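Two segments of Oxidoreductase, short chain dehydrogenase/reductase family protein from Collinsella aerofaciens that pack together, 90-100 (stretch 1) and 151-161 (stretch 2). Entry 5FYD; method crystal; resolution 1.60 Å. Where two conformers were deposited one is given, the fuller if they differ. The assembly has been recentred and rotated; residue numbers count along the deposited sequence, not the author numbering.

Stretch 1, residues 90-100: YVACLHSFGKI
Stretch 2, residues 151-161: PWNGQYGAGKA

The ammonium group of Lys160 meets the start of stretch 1, at Val91 and Ala92, through water rather than directly. Lys160 NZ stands 4.4 Å from Val91 O and 4.1 Å from Ala92 O, too far to bond, and a water fills each gap. Water 1 accepts from Lys160 NZ (2.8 Å) and donates to Val91 O (2.8 Å); water 2 accepts from Lys160 NZ (2.7 Å) and donates to Ala92 O (2.6 Å). One charged donor thus serves two consecutive carbonyls, while Cys93 CB packs 3.8 Å from Lys160 NZ. The lysine reaches this site with chi1 m, chi2 m, chi3 at -145° and chi4 t.

Most of stretch 1 is extended but forms no regular helix or strand. Stretch 2 begins as a loop and turns into a helix that runs on past Ala161, with Tyr156 N bonding to Asn153 O at 3.0 Å. The chains run in opposite directions: His95 CA lies 5.1 Å from Tyr156 CA, Phe97 CA 4.8 Å from Asn153 CA, and Lys99 CA 4.7 Å from Trp152 CA.

Two hydrogen bonds fix this register. Gly98 N donates to Trp152 O at 2.8 Å and 175°, almost straight. Ser96 N donates to Asn153 OD1 at 3.1 Å and 147°, so here a side-chain amide takes the place of a backbone acceptor; Asn153 has chi1 t and chi2 -22°. Phe97 lies between these donors, and its CA adds a CA-H...O contact to Trp152 O at 3.6 Å. Gly98 sits at phi/psi 147/148, where a CB would jam against the carbonyl oxygen of Phe97, so the backbone itself calls for glycine.

His95 (chi1 p, chi2 81°) points its CA-to-CB bond toward stretch 2 and stacks face to face on Tyr156 (chi1 t, chi2 -8°). The centroids are 4.1 Å apart, the planes meet at 18°, and His95 CD2 comes within 3.6 Å of Tyr156 CZ.

Phe97 (chi1 t, chi2 78°) starts away from stretch 2, yet its ring returns to place CE1 3.8 Å from Trp152 CB. Its plane lies 15° from that of the Trp152 five-membered ring, but with centroids 5.9 Å apart the rings are slid past one another and barely overlap. Trp152, at phi/psi 71/7 with chi1 m and chi2 -94°, also receives the aliphatic part of Lys99 (m, t, t, t), whose CE approaches Trp152 NE1 to 3.5 Å.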

ATOM      1  N   TYR A  90      -0.864  21.806  -0.720  1.00 10.64           N
ATOM      2  CA  TYR A  90      -1.862  20.772  -0.915  1.00 11.14           C
ATOM      3  C   TYR A  90      -1.168  19.453  -1.237  1.00 11.92           C
ATOM      4  O   TYR A  90      -0.555  19.317  -2.301  1.00 12.26           O
ATOM      5  CB  TYR A  90      -2.863  21.141  -1.999  1.00 11.15           C
ATOM      6  CG  TYR A  90      -4.137  20.353  -1.856  1.00 11.04           C
ATOM      7  CD1 TYR A  90      -5.113  20.786  -0.976  1.00 11.00           C
ATOM      8  CD2 TYR A  90      -4.358  19.186  -2.548  1.00 10.90           C
ATOM      9  CE1 TYR A  90      -6.287  20.106  -0.797  1.00 11.48           C
ATOM     10  CE2 TYR A  90      -5.537  18.478  -2.380  1.00 10.91           C
ATOM     11  CZ  TYR A  90      -6.510  18.943  -1.489  1.00 10.96           C
ATOM     12  OH  TYR A  90      -7.716  18.268  -1.277  1.00 11.27           O
ATOM     13  N   VAL A  91      -1.245  18.523  -0.280  1.00 12.39           N
ATOM     14  CA  VAL A  91      -0.565  17.239  -0.339  1.00 14.25           C
ATOM     15  C   VAL A  91      -1.520  16.059  -0.489  1.00 15.35           C
ATOM     16  O   VAL A  91      -1.133  15.031  -1.021  1.00 18.69           O
ATOM     17  CB  VAL A  91       0.261  16.986   0.957  1.00 15.42           C
ATOM     18  CG1 VAL A  91       1.097  15.708   0.821  1.00 16.41           C
ATOM     19  CG2 VAL A  91       1.130  18.173   1.276  1.00 15.36           C
ATOM     20  N   ALA A  92      -2.756  16.194  -0.041  1.00 15.98           N
ATOM     21  CA  ALA A  92      -3.664  15.057  -0.004  1.00 16.20           C
ATOM     22  C   ALA A  92      -3.964  14.552  -1.394  1.00 17.32           C
ATOM     23  O   ALA A  92      -4.023  15.336  -2.340  1.00 16.75           O
ATOM     24  CB  ALA A  92      -4.959  15.447   0.652  1.00 16.79           C
ATOM     25  N   CYS A  93      -4.166  13.246  -1.515  0.50 17.78           N
ATOM     26  CA  CYS A  93      -4.570  12.661  -2.779  0.50 19.26           C
ATOM     27  C   CYS A  93      -5.331  11.378  -2.528  0.50 18.00           C
ATOM     28  O   CYS A  93      -5.057  10.652  -1.562  0.50 18.19           O
ATOM     29  CB  CYS A  93      -3.354  12.382  -3.663  0.50 20.80           C
ATOM     30  SG  CYS A  93      -2.435  10.919  -3.155  0.50 25.86           S
ATOM     31  N   LEU A  94      -6.271  11.096  -3.421  1.00 17.29           N
ATOM     32  CA  LEU A  94      -7.092   9.901  -3.339  1.00 16.74           C
ATOM     33  C   LEU A  94      -7.097   9.255  -4.703  1.00 16.84           C
ATOM     34  O   LEU A  94      -7.392   9.898  -5.709  1.00 15.53           O
ATOM     35  CB  LEU A  94      -8.515  10.224  -2.879  1.00 16.22           C
ATOM     36  CG  LEU A  94      -9.462   9.033  -2.712  1.00 16.70           C
ATOM     37  CD1 LEU A  94      -8.951   8.022  -1.702  1.00 17.64           C
ATOM     38  CD2 LEU A  94     -10.864   9.501  -2.351  1.00 16.83           C
ATOM     39  N   HIS A  95      -6.778   7.970  -4.723  1.00 18.08           N
ATOM     40  CA  HIS A  95      -6.881   7.188  -5.948  1.00 20.28           C
ATOM     41  C   HIS A  95      -7.511   5.849  -5.630  1.00 20.47           C
ATOM     42  O   HIS A  95      -7.651   5.466  -4.471  1.00 22.36           O
ATOM     43  CB  HIS A  95      -5.526   7.056  -6.658  1.00 22.92           C
ATOM     44  CG  HIS A  95      -4.366   6.780  -5.746  1.00 25.74           C
ATOM     45  ND1 HIS A  95      -4.074   5.519  -5.274  1.00 28.47           N
ATOM     46  CD2 HIS A  95      -3.400   7.599  -5.257  1.00 28.23           C
ATOM     47  CE1 HIS A  95      -2.983   5.571  -4.527  1.00 27.74           C
ATOM     48  NE2 HIS A  95      -2.561   6.822  -4.491  1.00 28.22           N
ATOM     49  N   SER A  96      -7.942   5.167  -6.669  1.00 20.32           N
ATOM     50  CA  SER A  96      -8.705   3.947  -6.489  1.00 21.41           C
ATOM     51  C   SER A  96      -8.548   3.095  -7.718  1.00 20.22           C
ATOM     52  O   SER A  96      -8.911   3.510  -8.808  1.00 19.96           O
ATOM     53  CB  SER A  96     -10.170   4.287  -6.266  1.00 23.27           C
ATOM     54  OG  SER A  96     -10.873   3.121  -5.883  1.00 25.88           O
ATOM     55  N   PHE A  97      -8.003   1.899  -7.530  1.00 19.75           N
ATOM     56  CA  PHE A  97      -7.769   0.985  -8.620  1.00 19.56           C
ATOM     57  C   PHE A  97      -9.086   0.574  -9.275  1.00 18.16           C
ATOM     58  O   PHE A  97     -10.073   0.312  -8.594  1.00 17.50           O
ATOM     59  CB  PHE A  97      -7.015  -0.264  -8.132  1.00 20.84           C
ATOM     60  CG  PHE A  97      -6.983  -1.377  -9.140  1.00 23.61           C
ATOM     61  CD1 PHE A  97      -6.110  -1.328 -10.218  1.00 26.07           C
ATOM     62  CD2 PHE A  97      -7.837  -2.468  -9.021  1.00 26.57           C
ATOM     63  CE1 PHE A  97      -6.090  -2.344 -11.172  1.00 26.51           C
ATOM     64  CE2 PHE A  97      -7.812  -3.493  -9.965  1.00 27.75           C
ATOM     65  CZ  PHE A  97      -6.945  -3.426 -11.040  1.00 28.15           C
ATOM     66  N   GLY A  98      -9.071   0.528 -10.597  1.00 17.12           N
ATOM     67  CA  GLY A  98     -10.178   0.034 -11.393  1.00 17.22           C
ATOM     68  C   GLY A  98     -10.290   0.766 -12.697  1.00 16.70           C
ATOM     69  O   GLY A  98      -9.948   1.957 -12.777  1.00 16.06           O
ATOM     70  N   LYS A  99     -10.758   0.072 -13.735  1.00 16.69           N
ATOM     71  CA  LYS A  99     -11.188   0.735 -14.956  1.00 15.64           C
ATOM     72  C   LYS A  99     -12.287   1.727 -14.597  1.00 14.92           C
ATOM     73  O   LYS A  99     -12.980   1.573 -13.558  1.00 15.38           O
ATOM     74  CB  LYS A  99     -11.736  -0.246 -15.989  1.00 16.42           C
ATOM     75  CG  LYS A  99     -10.726  -1.254 -16.520  1.00 17.65           C
ATOM     76  CD  LYS A  99     -11.217  -1.869 -17.808  1.00 18.17           C
ATOM     77  CE  LYS A  99     -10.216  -2.848 -18.381  1.00 19.57           C
ATOM     78  NZ  LYS A  99     -10.717  -3.430 -19.660  1.00 20.14           N
ATOM     79  N   ILE A 100     -12.459   2.732 -15.453  1.00 13.65           N
ATOM     80  CA  ILE A 100     -13.435   3.809 -15.207  1.00 13.69           C
ATOM     81  C   ILE A 100     -14.830   3.252 -14.852  1.00 14.07           C
ATOM     82  O   ILE A 100     -15.421   3.670 -13.868  1.00 14.10           O
ATOM     83  CB  ILE A 100     -13.506   4.851 -16.369  1.00 13.91           C
ATOM     84  CG1 ILE A 100     -14.424   6.029 -15.987  1.00 13.71           C
ATOM     85  CG2 ILE A 100     -13.954   4.223 -17.695  1.00 13.80           C
ATOM     86  CD1 ILE A 100     -14.614   7.060 -17.075  1.00 13.32           C
ATOM     87  N   PRO A 151      -3.555   4.360 -16.602  1.00 13.21           N
ATOM     88  CA  PRO A 151      -4.491   3.276 -16.926  1.00 13.47           C
ATOM     89  C   PRO A 151      -4.756   2.380 -15.725  1.00 14.17           C
ATOM     90  O   PRO A 151      -3.833   2.109 -14.951  1.00 13.93           O
ATOM     91  CB  PRO A 151      -3.745   2.503 -18.031  1.00 14.01           C
ATOM     92  CG  PRO A 151      -2.920   3.539 -18.712  1.00 13.75           C
ATOM     93  CD  PRO A 151      -2.456   4.431 -17.597  1.00 14.23           C
ATOM     94  N   TRP A 152      -6.024   1.982 -15.558  1.00 14.36           N
ATOM     95  CA  TRP A 152      -6.541   1.202 -14.416  1.00 14.85           C
ATOM     96  C   TRP A 152      -6.599   1.989 -13.092  1.00 14.65           C
ATOM     97  O   TRP A 152      -6.905   1.438 -12.047  1.00 14.52           O
ATOM     98  CB  TRP A 152      -5.835  -0.169 -14.267  1.00 15.15           C
ATOM     99  CG  TRP A 152      -6.329  -1.221 -15.234  1.00 15.94           C
ATOM    100  CD1 TRP A 152      -7.305  -2.152 -15.000  1.00 17.09           C
ATOM    101  CD2 TRP A 152      -5.907  -1.425 -16.590  1.00 16.88           C
ATOM    102  NE1 TRP A 152      -7.500  -2.928 -16.111  1.00 17.15           N
ATOM    103  CE2 TRP A 152      -6.651  -2.519 -17.097  1.00 17.09           C
ATOM    104  CE3 TRP A 152      -4.931  -0.839 -17.403  1.00 17.17           C
ATOM    105  CZ2 TRP A 152      -6.473  -3.011 -18.400  1.00 18.10           C
ATOM    106  CZ3 TRP A 152      -4.771  -1.308 -18.699  1.00 18.14           C
ATOM    107  CH2 TRP A 152      -5.540  -2.393 -19.187  1.00 17.86           C
ATOM    108  N   ASN A 153      -6.327   3.293 -13.153  1.00 14.68           N
ATOM    109  CA  ASN A 153      -6.479   4.186 -12.016  1.00 15.32           C
ATOM    110  C   ASN A 153      -6.571   5.617 -12.563  1.00 13.71           C
ATOM    111  O   ASN A 153      -5.861   6.524 -12.120  1.00 13.27           O
ATOM    112  CB  ASN A 153      -5.292   4.030 -11.049  1.00 16.63           C
ATOM    113  CG  ASN A 153      -5.612   4.484  -9.629  1.00 19.46           C
ATOM    114  OD1 ASN A 153      -6.515   5.265  -9.387  1.00 18.55           O
ATOM    115  ND2 ASN A 153      -4.865   3.951  -8.663  1.00 24.29           N
ATOM    116  N   GLY A 154      -7.435   5.781 -13.550  1.00 13.07           N
ATOM    117  CA  GLY A 154      -7.472   6.969 -14.407  1.00 13.06           C
ATOM    118  C   GLY A 154      -7.541   8.304 -13.679  1.00 13.80           C
ATOM    119  O   GLY A 154      -6.844   9.275 -14.044  1.00 12.80           O
ATOM    120  N   GLN A 155      -8.345   8.358 -12.621  1.00 14.02           N
ATOM    121  CA  GLN A 155      -8.467   9.617 -11.879  1.00 15.23           C
ATOM    122  C   GLN A 155      -7.236  10.069 -11.083  1.00 15.84           C
ATOM    123  O   GLN A 155      -7.123  11.266 -10.756  1.00 16.30           O
ATOM    124  CB  GLN A 155      -9.708   9.613 -10.987  1.00 15.52           C
ATOM    125  CG  GLN A 155     -10.894  10.304 -11.619  1.00 15.25           C
ATOM    126  CD  GLN A 155     -11.759  11.020 -10.602  1.00 14.20           C
ATOM    127  OE1 GLN A 155     -11.455  12.113 -10.162  1.00 15.40           O
ATOM    128  NE2 GLN A 155     -12.862  10.408 -10.253  1.00 13.27           N
ATOM    129  N   TYR A 156      -6.318   9.154 -10.774  1.00 16.12           N
ATOM    130  CA  TYR A 156      -5.017   9.488 -10.135  1.00 17.10           C
ATOM    131  C   TYR A 156      -4.305  10.517 -11.010  1.00 15.32           C
ATOM    132  O   TYR A 156      -4.092  11.675 -10.602  1.00 14.44           O
ATOM    133  CB  TYR A 156      -4.130   8.222  -9.988  1.00 19.18           C
ATOM    134  CG  TYR A 156      -2.860   8.290  -9.100  1.00 20.44           C
ATOM    135  CD1 TYR A 156      -2.376   9.472  -8.557  1.00 21.85           C
ATOM    136  CD2 TYR A 156      -2.170   7.104  -8.785  1.00 24.38           C
ATOM    137  CE1 TYR A 156      -1.258   9.498  -7.740  1.00 23.20           C
ATOM    138  CE2 TYR A 156      -1.023   7.117  -7.988  1.00 24.99           C
ATOM    139  CZ  TYR A 156      -0.576   8.308  -7.456  1.00 26.41           C
ATOM    140  OH  TYR A 156       0.556   8.309  -6.646  1.00 28.88           O
ATOM    141  N   GLY A 157      -4.000  10.113 -12.233  1.00 13.05           N
ATOM    142  CA  GLY A 157      -3.309  10.966 -13.159  1.00 12.80           C
ATOM    143  C   GLY A 157      -4.141  12.175 -13.553  1.00 11.39           C
ATOM    144  O   GLY A 157      -3.604  13.262 -13.710  1.00 11.91           O
ATOM    145  N   ALA A 158      -5.448  11.989 -13.719  1.00 11.22           N
ATOM    146  CA  ALA A 158      -6.293  13.093 -14.186  1.00 10.81           C
ATOM    147  C   ALA A 158      -6.308  14.212 -13.143  1.00 10.87           C
ATOM    148  O   ALA A 158      -6.142  15.389 -13.473  1.00 11.63           O
ATOM    149  CB  ALA A 158      -7.708  12.618 -14.487  1.00 10.84           C
ATOM    150  N   GLY A 159      -6.562  13.843 -11.889  1.00 10.73           N
ATOM    151  CA  GLY A 159      -6.569  14.784 -10.788  1.00 10.59           C
ATOM    152  C   GLY A 159      -5.208  15.414 -10.560  1.00 10.58           C
ATOM    153  O   GLY A 159      -5.104  16.636 -10.356  1.00  9.70           O
ATOM    154  N   LYS A 160      -4.149  14.601 -10.602  1.00 10.69           N
ATOM    155  CA  LYS A 160      -2.811  15.143 -10.428  1.00 11.02           C
ATOM    156  C   LYS A 160      -2.429  16.067 -11.587  1.00 10.50           C
ATOM    157  O   LYS A 160      -1.736  17.061 -11.383  1.00  9.63           O
ATOM    158  CB  LYS A 160      -1.771  14.042 -10.204  1.00 12.26           C
ATOM    159  CG  LYS A 160      -1.878  13.378  -8.847  1.00 13.79           C
ATOM    160  CD  LYS A 160      -1.895  14.428  -7.735  1.00 15.54           C
ATOM    161  CE  LYS A 160      -1.198  14.026  -6.468  1.00 17.85           C
ATOM    162  NZ  LYS A 160      -1.446  15.083  -5.459  1.00 17.81           N
ATOM    163  N   ALA A 161      -2.917  15.782 -12.796  1.00  9.70           N
ATOM    164  CA  ALA A 161      -2.684  16.698 -13.926  1.00 10.13           C
ATOM    165  C   ALA A 161      -3.415  18.025 -13.740  1.00  9.90           C
ATOM    166  O   ALA A 161      -2.920  19.097 -14.135  1.00 10.27           O
ATOM    167  CB  ALA A 161      -3.083  16.050 -15.231  1.00 10.52           C
TER
HETATM  168  O   HOH W   1       0.109  14.006  -3.339  1.00 26.25           O
HETATM  169  O   HOH W   2      -4.120  15.196  -4.924  1.00 20.41           O